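Local coordinates for protein succinate-semialdehyde dehydrogenase (Streptococcus pyogenes MGAS1882, PDB 4OGD) that probably oxidises succinic semialdehyde to succinate, using NADP+ as the cofactor in a Rossmann-type aldehyde dehydrogenase fold, at residues Y3-F17 and L154-S166. Numbering follows the deposited sequence.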
# COMPACT_ATOMS: atom_id res chain seq x y z
N TYR A 3 16.03 10.53 24.42
CA TYR A 3 16.97 10.02 23.43
C TYR A 3 18.38 9.98 24.02
O TYR A 3 18.99 11.02 24.26
CB TYR A 3 16.93 10.87 22.16
CG TYR A 3 15.66 10.72 21.34
CD1 TYR A 3 15.56 9.72 20.37
CD2 TYR A 3 14.58 11.58 21.51
CE1 TYR A 3 14.40 9.58 19.61
CE2 TYR A 3 13.42 11.45 20.76
CZ TYR A 3 13.34 10.44 19.80
OH TYR A 3 12.20 10.29 19.04
N GLN A 4 18.88 8.77 24.27
CA GLN A 4 20.17 8.60 24.93
C GLN A 4 20.95 7.47 24.29
O GLN A 4 20.37 6.43 23.96
CB GLN A 4 19.96 8.21 26.39
CG GLN A 4 19.17 9.20 27.22
CD GLN A 4 19.94 9.65 28.44
OE1 GLN A 4 20.61 10.68 28.43
NE2 GLN A 4 19.85 8.87 29.51
N THR A 5 22.25 7.66 24.12
CA THR A 5 23.12 6.53 23.82
C THR A 5 23.55 5.93 25.15
O THR A 5 24.23 6.59 25.93
CB THR A 5 24.37 6.94 23.04
OG1 THR A 5 24.00 7.50 21.77
CG2 THR A 5 25.28 5.72 22.82
N ILE A 6 23.12 4.70 25.40
CA ILE A 6 23.60 3.95 26.56
C ILE A 6 24.19 2.64 26.07
O ILE A 6 23.47 1.77 25.57
CB ILE A 6 22.46 3.66 27.55
CG1 ILE A 6 21.75 4.95 27.94
CG2 ILE A 6 22.99 2.92 28.78
CD1 ILE A 6 20.52 4.75 28.79
N TYR A 7 25.51 2.50 26.22
CA TYR A 7 26.23 1.35 25.69
C TYR A 7 25.74 0.05 26.33
O TYR A 7 25.86 -0.12 27.55
CB TYR A 7 27.73 1.53 25.96
CG TYR A 7 28.66 0.58 25.24
CD1 TYR A 7 28.25 -0.12 24.11
CD2 TYR A 7 29.95 0.37 25.69
CE1 TYR A 7 29.10 -0.98 23.45
CE2 TYR A 7 30.82 -0.49 25.04
CZ TYR A 7 30.39 -1.16 23.92
OH TYR A 7 31.25 -2.01 23.28
N PRO A 8 25.18 -0.87 25.53
CA PRO A 8 24.66 -2.11 26.12
C PRO A 8 25.71 -3.02 26.75
O PRO A 8 25.33 -3.96 27.45
CB PRO A 8 24.01 -2.81 24.91
CG PRO A 8 23.60 -1.69 24.03
CD PRO A 8 24.74 -0.71 24.13
N TYR A 9 26.99 -2.79 26.51
CA TYR A 9 28.01 -3.65 27.10
C TYR A 9 28.34 -3.23 28.52
O TYR A 9 28.65 -4.07 29.36
CB TYR A 9 29.27 -3.67 26.23
CG TYR A 9 30.40 -4.50 26.81
CD1 TYR A 9 30.20 -5.81 27.21
CD2 TYR A 9 31.68 -3.97 26.92
CE1 TYR A 9 31.22 -6.58 27.73
CE2 TYR A 9 32.72 -4.73 27.43
CZ TYR A 9 32.48 -6.03 27.83
OH TYR A 9 33.51 -6.79 28.35
N THR A 10 28.24 -1.93 28.80
CA THR A 10 28.63 -1.38 30.09
C THR A 10 27.46 -0.74 30.83
O THR A 10 27.57 -0.40 32.01
CB THR A 10 29.73 -0.31 29.94
OG1 THR A 10 29.22 0.80 29.18
CG2 THR A 10 30.96 -0.90 29.26
N ASN A 11 26.34 -0.57 30.12
CA ASN A 11 25.14 0.09 30.64
C ASN A 11 25.44 1.53 31.04
O ASN A 11 24.84 2.06 31.98
CB ASN A 11 24.52 -0.69 31.81
CG ASN A 11 23.06 -0.33 32.04
OD1 ASN A 11 22.32 -0.05 31.10
ND2 ASN A 11 22.64 -0.33 33.31
N GLU A 12 26.35 2.16 30.32
CA GLU A 12 26.77 3.52 30.64
C GLU A 12 26.40 4.56 29.57
O GLU A 12 26.44 4.29 28.37
CB GLU A 12 28.27 3.54 30.93
CG GLU A 12 29.13 4.42 30.04
CD GLU A 12 30.60 4.37 30.44
OE1 GLU A 12 31.44 5.00 29.76
OE2 GLU A 12 30.90 3.68 31.44
N VAL A 13 26.04 5.76 30.03
CA VAL A 13 25.60 6.84 29.15
C VAL A 13 26.75 7.46 28.36
O VAL A 13 27.72 7.93 28.94
CB VAL A 13 24.91 7.95 29.97
CG1 VAL A 13 24.44 9.07 29.06
CG2 VAL A 13 23.75 7.38 30.76
N LEU A 14 26.63 7.48 27.04
CA LEU A 14 27.66 8.05 26.19
C LEU A 14 27.24 9.38 25.58
O LEU A 14 28.06 10.28 25.40
CB LEU A 14 28.05 7.07 25.08
CG LEU A 14 28.46 5.67 25.52
CD1 LEU A 14 28.97 4.83 24.35
CD2 LEU A 14 29.51 5.74 26.62
N HIS A 15 25.96 9.50 25.23
CA HIS A 15 25.43 10.72 24.62
C HIS A 15 24.02 10.99 25.13
O HIS A 15 23.24 10.06 25.40
CB HIS A 15 25.37 10.59 23.09
CG HIS A 15 26.66 10.23 22.43
ND1 HIS A 15 27.74 11.10 22.36
CD2 HIS A 15 27.03 9.12 21.74
CE1 HIS A 15 28.72 10.52 21.70
NE2 HIS A 15 28.32 9.32 21.31
N THR A 16 23.67 12.27 25.23
CA THR A 16 22.28 12.65 25.47
C THR A 16 21.92 13.75 24.49
O THR A 16 22.72 14.65 24.22
CB THR A 16 22.03 13.11 26.92
OG1 THR A 16 22.32 12.02 27.82
CG2 THR A 16 20.58 13.51 27.11
N PHE A 17 20.72 13.67 23.91
CA PHE A 17 20.33 14.58 22.85
C PHE A 17 19.10 15.37 23.25
O PHE A 17 18.24 14.87 23.99
CB PHE A 17 20.07 13.80 21.56
CG PHE A 17 21.26 13.00 21.09
CD1 PHE A 17 21.55 11.78 21.68
CD2 PHE A 17 22.08 13.47 20.09
CE1 PHE A 17 22.64 11.04 21.26
CE2 PHE A 17 23.17 12.73 19.67
CZ PHE A 17 23.45 11.52 20.26
N LEU A 154 12.95 11.46 9.52
CA LEU A 154 13.24 10.19 10.18
C LEU A 154 12.95 10.22 11.67
O LEU A 154 13.47 11.07 12.40
CB LEU A 154 14.71 9.85 9.98
CG LEU A 154 15.26 8.69 10.83
CD1 LEU A 154 14.62 7.37 10.38
CD2 LEU A 154 16.77 8.62 10.71
N LYS A 155 12.10 9.31 12.12
CA LYS A 155 11.96 9.07 13.55
C LYS A 155 12.60 7.72 13.85
O LYS A 155 12.10 6.68 13.43
CB LYS A 155 10.48 9.09 13.94
CG LYS A 155 10.25 9.34 15.42
CD LYS A 155 10.11 8.04 16.17
CE LYS A 155 10.12 8.27 17.68
NZ LYS A 155 11.21 7.49 18.32
N HIS A 156 13.73 7.75 14.55
CA HIS A 156 14.48 6.55 14.86
C HIS A 156 14.21 6.08 16.29
O HIS A 156 13.56 6.78 17.06
CB HIS A 156 15.98 6.80 14.66
CG HIS A 156 16.71 5.64 14.05
ND1 HIS A 156 16.46 4.33 14.41
CD2 HIS A 156 17.68 5.59 13.10
CE1 HIS A 156 17.24 3.53 13.71
NE2 HIS A 156 17.99 4.26 12.91
N ALA A 157 14.71 4.90 16.63
CA ALA A 157 14.55 4.34 17.97
C ALA A 157 15.19 5.23 19.02
O ALA A 157 16.22 5.86 18.76
CB ALA A 157 15.17 2.95 18.03
N SER A 158 14.58 5.27 20.20
CA SER A 158 15.08 6.10 21.29
C SER A 158 16.50 5.72 21.71
O SER A 158 17.25 6.56 22.22
CB SER A 158 14.15 6.01 22.50
OG SER A 158 14.14 4.71 23.04
N ILE A 159 16.87 4.46 21.50
CA ILE A 159 18.18 3.99 21.94
C ILE A 159 19.28 4.09 20.89
O ILE A 159 20.44 3.78 21.18
CB ILE A 159 18.13 2.55 22.49
CG1 ILE A 159 17.72 1.56 21.40
CG2 ILE A 159 17.21 2.48 23.70
CD1 ILE A 159 18.13 0.13 21.71
N CYS A 160 18.96 4.52 19.67
CA CYS A 160 20.04 4.76 18.70
C CYS A 160 20.07 6.19 18.15
O CYS A 160 20.06 6.41 16.94
CB CYS A 160 20.07 3.69 17.60
SG CYS A 160 18.60 3.52 16.60
N PRO A 161 20.13 7.18 19.05
CA PRO A 161 20.09 8.56 18.58
C PRO A 161 21.37 9.01 17.88
O PRO A 161 21.29 9.88 17.02
CB PRO A 161 19.86 9.36 19.86
CG PRO A 161 20.49 8.52 20.93
CD PRO A 161 20.30 7.09 20.51
N ARG A 162 22.53 8.45 18.23
CA ARG A 162 23.75 8.83 17.52
C ARG A 162 23.75 8.27 16.10
O ARG A 162 24.17 8.95 15.16
CB ARG A 162 25.01 8.40 18.28
CG ARG A 162 26.31 8.80 17.60
CD ARG A 162 26.48 10.30 17.43
NE ARG A 162 27.74 10.56 16.75
CZ ARG A 162 27.90 11.38 15.71
NH1 ARG A 162 26.88 12.08 15.25
NH2 ARG A 162 29.10 11.51 15.16
N SER A 163 23.25 7.05 15.94
CA SER A 163 23.10 6.47 14.61
C SER A 163 22.22 7.39 13.76
O SER A 163 22.55 7.71 12.62
CB SER A 163 22.49 5.07 14.68
OG SER A 163 23.31 4.18 15.44
N ALA A 164 21.10 7.82 14.34
CA ALA A 164 20.12 8.63 13.61
C ALA A 164 20.70 9.99 13.25
O ALA A 164 20.55 10.47 12.13
CB ALA A 164 18.87 8.81 14.45
N GLN A 165 21.33 10.63 14.23
CA GLN A 165 21.91 11.94 14.00
C GLN A 165 23.03 11.89 12.96
O GLN A 165 23.11 12.74 12.07
CB GLN A 165 22.44 12.49 15.32
CG GLN A 165 23.27 13.76 15.16
CD GLN A 165 23.95 14.15 16.46
OE1 GLN A 165 24.89 13.48 16.91
NE2 GLN A 165 23.48 15.24 17.06
N SER A 166 23.91 10.90 13.08
CA SER A 166 25.03 10.77 12.17
C SER A 166 24.60 10.44 10.75
O SER A 166 25.32 10.73 9.80
CB SER A 166 26.03 9.73 12.68
OG SER A 166 25.44 8.44 12.76
O HOH W 1 21.60 3.23 23.60
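Phe17 and Tyr3 of the N-terminal beta hairpin pack against Pro161 in a beta-alpha connection of the Rossmann-type domain, where a type I turn from Ala157 to Cys160 links strand 152-155 to helix 161-173, with Cys160 at the N-cap. The hairpin pairs strands 4-7 and 12-16, with a classic beta bulge placing Leu14 and His15 opposite Thr5, and it lies on the first turns of the helix: strand 4-7 and helix segment 161-166 approach to 8.3 Å with their N-to-C directions 127° apart. Pro161 is the apolar centre, its ring crossing that of Phe17 at about a right angle. Its CG sits 3.3 Å from Phe17 CE1, and its CB lies 4.0 Å from Tyr3 CB. Further along the helix, Gln165 CG is anti to the backbone N (chi1 171°), and the extended chain carries OE1 to the edge of the Phe17 ring, 3.3 Å from CE2; the amide and ring planes stand 74° apart. Arg162 CB packs near Thr5 OG1, while its guanidinium group forms a salt bridge with Glu169. Thr5 OG1 itself hydrogen-bonds to Asp73 OD1 of helix 63-74; Asp73 OD2 pairs with Ser163 OG. Polar links across the contact are sparse: Gln4 N gives a weak bond to Ser158 O (3.4 Å), and a water accepts from Ile6 N and can donate to Ile159 O, 2.7 Å away. At the strand end, Lys155 NZ donates to His156 O at 2.8 Å; Tyr3 OH is hydrogen-bonded to Ile186 O, and Lys155 NZ adds a weak 3.1 Å hydrogen bond to Tyr3 OH.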